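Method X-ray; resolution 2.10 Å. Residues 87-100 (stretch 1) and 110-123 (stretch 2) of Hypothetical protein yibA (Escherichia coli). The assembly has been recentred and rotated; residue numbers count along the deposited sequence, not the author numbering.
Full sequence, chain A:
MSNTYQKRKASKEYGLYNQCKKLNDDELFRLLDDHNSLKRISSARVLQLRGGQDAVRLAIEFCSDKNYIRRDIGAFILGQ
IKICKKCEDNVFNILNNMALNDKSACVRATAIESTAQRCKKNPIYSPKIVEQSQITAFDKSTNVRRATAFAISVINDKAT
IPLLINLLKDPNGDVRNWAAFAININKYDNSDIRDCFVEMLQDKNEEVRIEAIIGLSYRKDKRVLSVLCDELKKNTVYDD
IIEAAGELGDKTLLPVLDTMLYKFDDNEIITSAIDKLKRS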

# COMPACT_ATOMS: atom_id res chain seq x y z
N CYS A 87 5.14 14.10 -23.81
CA CYS A 87 6.16 13.16 -23.42
C CYS A 87 5.59 12.18 -22.42
O CYS A 87 6.20 11.17 -22.13
CB CYS A 87 7.36 13.88 -22.79
SG CYS A 87 8.51 14.67 -23.94
N GLU A 88 4.41 12.50 -21.90
CA GLU A 88 3.76 11.66 -20.90
C GLU A 88 3.60 10.19 -21.32
O GLU A 88 4.00 9.29 -20.58
CB GLU A 88 2.40 12.27 -20.53
CG GLU A 88 1.94 11.92 -19.12
CD GLU A 88 0.56 12.49 -18.75
OE1 GLU A 88 0.04 12.09 -17.68
OE2 GLU A 88 -0.00 13.33 -19.49
N ASP A 89 3.04 9.94 -22.50
CA ASP A 89 2.88 8.57 -22.95
C ASP A 89 4.22 7.84 -23.04
O ASP A 89 4.32 6.69 -22.61
CB ASP A 89 2.18 8.52 -24.31
CG ASP A 89 0.68 8.76 -24.20
OD1 ASP A 89 0.08 8.44 -23.14
OD2 ASP A 89 0.08 9.24 -25.18
N ASN A 90 5.23 8.50 -23.61
CA ASN A 90 6.54 7.89 -23.74
C ASN A 90 7.15 7.55 -22.37
O ASN A 90 7.77 6.50 -22.21
CB ASN A 90 7.50 8.80 -24.52
CG ASN A 90 7.10 8.97 -26.00
OD1 ASN A 90 7.91 9.40 -26.84
ND2 ASN A 90 5.84 8.64 -26.32
N VAL A 91 6.96 8.42 -21.38
CA VAL A 91 7.51 8.15 -20.07
C VAL A 91 6.77 6.98 -19.45
O VAL A 91 7.37 6.08 -18.87
CB VAL A 91 7.46 9.42 -19.16
CG1 VAL A 91 7.70 9.05 -17.68
CG2 VAL A 91 8.53 10.41 -19.62
N PHE A 92 5.46 6.98 -19.58
CA PHE A 92 4.71 5.88 -19.04
C PHE A 92 5.22 4.57 -19.67
O PHE A 92 5.53 3.61 -18.98
CB PHE A 92 3.24 6.04 -19.35
CG PHE A 92 2.43 4.97 -18.78
CD1 PHE A 92 2.04 5.03 -17.45
CD2 PHE A 92 2.15 3.84 -19.51
CE1 PHE A 92 1.38 3.97 -16.87
CE2 PHE A 92 1.49 2.78 -18.93
CZ PHE A 92 1.11 2.84 -17.61
N ASN A 93 5.32 4.56 -20.99
CA ASN A 93 5.80 3.37 -21.68
C ASN A 93 7.16 2.97 -21.20
O ASN A 93 7.44 1.77 -21.04
CB ASN A 93 5.77 3.60 -23.18
CG ASN A 93 4.35 3.67 -23.70
OD1 ASN A 93 4.07 4.32 -24.71
ND2 ASN A 93 3.44 3.01 -23.00
N ILE A 94 8.01 3.95 -20.95
CA ILE A 94 9.32 3.61 -20.44
C ILE A 94 9.19 2.91 -19.08
O ILE A 94 9.84 1.90 -18.86
CB ILE A 94 10.19 4.85 -20.29
CG1 ILE A 94 10.57 5.36 -21.70
CG2 ILE A 94 11.43 4.54 -19.46
CD1 ILE A 94 11.25 6.70 -21.72
N LEU A 95 8.34 3.41 -18.19
CA LEU A 95 8.20 2.79 -16.87
C LEU A 95 7.55 1.41 -16.93
O LEU A 95 7.96 0.47 -16.24
CB LEU A 95 7.35 3.70 -15.97
CG LEU A 95 7.92 4.84 -15.12
CD1 LEU A 95 9.34 5.08 -15.44
CD2 LEU A 95 7.07 6.11 -15.29
N ASN A 96 6.51 1.31 -17.73
CA ASN A 96 5.76 0.07 -17.92
C ASN A 96 6.74 -1.02 -18.39
O ASN A 96 6.75 -2.15 -17.87
CB ASN A 96 4.68 0.32 -18.98
CG ASN A 96 3.93 -0.93 -19.36
OD1 ASN A 96 3.94 -1.30 -20.51
ND2 ASN A 96 3.27 -1.57 -18.40
N ASN A 97 7.57 -0.67 -19.35
CA ASN A 97 8.53 -1.63 -19.84
C ASN A 97 9.52 -2.07 -18.77
O ASN A 97 9.79 -3.27 -18.61
CB ASN A 97 9.29 -1.07 -21.04
CG ASN A 97 9.69 -2.15 -22.01
OD1 ASN A 97 8.95 -2.46 -22.97
ND2 ASN A 97 10.84 -2.78 -21.75
N MSE A 98 10.08 -1.12 -18.03
CA MSE A 98 11.02 -1.48 -16.97
C MSE A 98 10.33 -2.35 -15.91
O MSE A 98 10.89 -3.33 -15.41
CB MSE A 98 11.57 -0.23 -16.28
CG MSE A 98 12.29 0.69 -17.24
SE MSE A 98 12.69 2.47 -16.45
CE MSE A 98 14.24 1.91 -15.39
N ALA A 99 9.12 -1.96 -15.55
CA ALA A 99 8.37 -2.71 -14.56
C ALA A 99 8.26 -4.17 -14.96
O ALA A 99 8.21 -5.07 -14.10
CB ALA A 99 6.96 -2.12 -14.42
N LEU A 100 8.24 -4.43 -16.26
CA LEU A 100 8.08 -5.79 -16.74
C LEU A 100 9.36 -6.52 -17.15
O LEU A 100 9.45 -7.74 -16.97
CB LEU A 100 7.09 -5.79 -17.91
CG LEU A 100 5.67 -5.25 -17.64
CD1 LEU A 100 5.00 -4.93 -18.94
CD2 LEU A 100 4.85 -6.25 -16.83
N THR A 110 10.27 -0.20 -8.14
CA THR A 110 10.18 1.25 -8.23
C THR A 110 9.37 1.68 -9.45
O THR A 110 8.47 2.52 -9.35
CB THR A 110 11.60 1.89 -8.31
OG1 THR A 110 12.29 1.63 -7.10
CG2 THR A 110 11.53 3.45 -8.53
N ALA A 111 9.65 1.06 -10.60
CA ALA A 111 8.95 1.41 -11.83
C ALA A 111 7.45 1.19 -11.70
O ALA A 111 6.67 2.04 -12.12
CB ALA A 111 9.51 0.63 -13.02
N ILE A 112 7.05 0.05 -11.13
CA ILE A 112 5.62 -0.23 -10.93
C ILE A 112 5.05 0.87 -10.01
O ILE A 112 3.99 1.41 -10.27
CB ILE A 112 5.40 -1.64 -10.25
CG1 ILE A 112 5.83 -2.79 -11.19
CG2 ILE A 112 3.95 -1.85 -9.89
CD1 ILE A 112 5.95 -4.16 -10.44
N GLU A 113 5.76 1.22 -8.93
CA GLU A 113 5.25 2.30 -8.06
C GLU A 113 5.13 3.61 -8.86
O GLU A 113 4.16 4.36 -8.70
CB GLU A 113 6.16 2.47 -6.83
CG GLU A 113 5.95 1.34 -5.81
CD GLU A 113 7.18 0.99 -4.99
OE1 GLU A 113 8.20 1.72 -5.06
OE2 GLU A 113 7.13 -0.01 -4.25
N SER A 114 6.11 3.89 -9.73
CA SER A 114 6.03 5.10 -10.56
C SER A 114 4.88 5.02 -11.58
O SER A 114 4.23 6.05 -11.83
CB SER A 114 7.38 5.38 -11.25
OG SER A 114 8.40 5.74 -10.31
N THR A 115 4.58 3.85 -12.18
CA THR A 115 3.45 3.83 -13.13
C THR A 115 2.14 4.11 -12.36
O THR A 115 1.18 4.65 -12.93
CB THR A 115 3.23 2.46 -13.92
OG1 THR A 115 2.95 1.40 -13.00
CG2 THR A 115 4.45 2.09 -14.82
N ALA A 116 2.12 3.74 -11.08
CA ALA A 116 0.94 3.95 -10.23
C ALA A 116 0.78 5.46 -10.02
O ALA A 116 -0.31 6.01 -10.18
CB ALA A 116 1.12 3.23 -8.88
N GLN A 117 1.88 6.12 -9.67
CA GLN A 117 1.89 7.55 -9.47
C GLN A 117 1.32 8.24 -10.71
O GLN A 117 0.39 9.04 -10.62
CB GLN A 117 3.31 8.06 -9.26
CG GLN A 117 4.08 7.40 -8.15
CD GLN A 117 3.67 7.89 -6.79
OE1 GLN A 117 4.48 7.90 -5.86
NE2 GLN A 117 2.41 8.27 -6.64
N ARG A 118 1.88 7.91 -11.87
CA ARG A 118 1.45 8.52 -13.12
C ARG A 118 -0.03 8.25 -13.44
O ARG A 118 -0.72 9.11 -13.98
CB ARG A 118 2.34 8.06 -14.28
CG ARG A 118 3.85 8.27 -14.06
CD ARG A 118 4.50 9.12 -15.16
NE ARG A 118 3.85 10.42 -15.28
CZ ARG A 118 4.30 11.56 -14.75
NH1 ARG A 118 5.43 11.59 -14.07
NH2 ARG A 118 3.58 12.67 -14.88
N CYS A 119 -0.51 7.06 -13.12
CA CYS A 119 -1.90 6.72 -13.40
C CYS A 119 -2.83 7.58 -12.55
O CYS A 119 -3.84 8.13 -13.03
CB CYS A 119 -2.16 5.25 -13.13
SG CYS A 119 -3.80 4.65 -13.66
N LYS A 120 -2.50 7.71 -11.28
CA LYS A 120 -3.34 8.51 -10.42
C LYS A 120 -3.49 9.92 -11.01
O LYS A 120 -4.60 10.46 -11.04
CB LYS A 120 -2.74 8.58 -9.02
CG LYS A 120 -3.74 9.02 -7.99
CD LYS A 120 -3.14 8.93 -6.60
CE LYS A 120 -4.18 9.22 -5.53
NZ LYS A 120 -3.58 9.05 -4.18
N LYS A 121 -2.40 10.50 -11.50
CA LYS A 121 -2.48 11.83 -12.09
C LYS A 121 -3.17 11.84 -13.47
O LYS A 121 -3.62 12.88 -13.94
CB LYS A 121 -1.09 12.46 -12.23
CG LYS A 121 -0.27 12.60 -10.93
CD LYS A 121 0.70 13.79 -11.02
CE LYS A 121 2.13 13.44 -10.58
NZ LYS A 121 2.76 12.37 -11.42
N ASN A 122 -3.24 10.68 -14.12
CA ASN A 122 -3.86 10.63 -15.43
C ASN A 122 -4.31 9.19 -15.66
O ASN A 122 -3.56 8.35 -16.17
CB ASN A 122 -2.88 11.09 -16.50
CG ASN A 122 -3.53 11.27 -17.87
OD1 ASN A 122 -2.87 11.62 -18.85
ND2 ASN A 122 -4.84 11.03 -17.93
N PRO A 123 -5.56 8.90 -15.27
CA PRO A 123 -6.25 7.62 -15.36
C PRO A 123 -6.28 6.96 -16.75
O PRO A 123 -6.63 5.80 -16.87
CB PRO A 123 -7.65 7.96 -14.87
CG PRO A 123 -7.39 9.04 -13.89
CD PRO A 123 -6.41 9.90 -14.59

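Two helices, 88-100 and 110-121, run roughly antiparallel (146° between their N-to-C directions); their axes approach to 8.0 Å, and the stretches bury 574 Å², both sides summed. No clear hydrogen bond joins them; the contact is mainly one of packed side chains. The backbones come closest where alanines meet: the CA atoms of Ala-99 and Ala-111 lie 5.0 Å apart, and Ala-99 CB lies 4.0 Å from Ala-111 CB. With only a methyl on each side, backbone becomes part of the surface, and Ala-111 CB rests 3.6 Å from Leu-95 O and 3.6 Å from Ala-99 N. Met-98, a selenomethionine (m, t, p), points sideways and adds its CB, 4.0 Å from Ala-111 CB. Ile-112, also sideways, adopts m, t, and its CG1 comes to 3.5 Å from Ala-99 CB.

Leu-95 is the knob of the interface, set in the hole formed by Ala-111, Ser-114, Thr-115 and Arg-118. Its chi1 is m, but chi2, at 8°, lies between wells. In this pose CB meets Thr-115 CG2 at 3.5 Å, CG meets Ser-114 CB at 3.9 Å, and CD2 reaches Arg-118 CD at 4.0 Å. Thr-115 suits a buried site because its two branches face different needs: with chi1 p (61°), OG1 lies 2.9 Å from Ile-112 O, one turn back in its own helix, while CG2 packs against Leu-95 and lies 3.6 Å from Asn-96 N. Ser-114 contributes CB to the wall of the hole, and its OG is hydrogen-bonded elsewhere in the structure.

Phe-92 starts sideways, but its end comes nearer the second helix: chi1 t places the ring, and chi2 82° sets its tilt. Ring atom CE1 lies 3.8 Å from Thr-115 CB, and Arg-118 CB sits at the ring edge, 4.4 Å from CD1. Arg-118, with the largest area covered by the other stretch, offers its aliphatic part to apolar neighbours; its CD also lies 4.1 Å from Val-91 CG1, Val-91 being t. Chi1 m, an off-well chi2 (-123°) and chi3 p bend the chain across these neighbours, and its guanidinium NH1 is hydrogen-bonded elsewhere in the structure. NH2 stays 4.6 Å from Glu-88 OE1, opposite in charge but beyond a salt bridge.

Glu-88 points toward the second stretch, and its extended t, t chain carries the carboxylate to the end of that helix. There OE1 lies 3.2 Å from the modelled OD1 of Asn-122, the first residue to leave helical phi/psi; the asparagine amide is probably turned over, so the nature of this contact remains open.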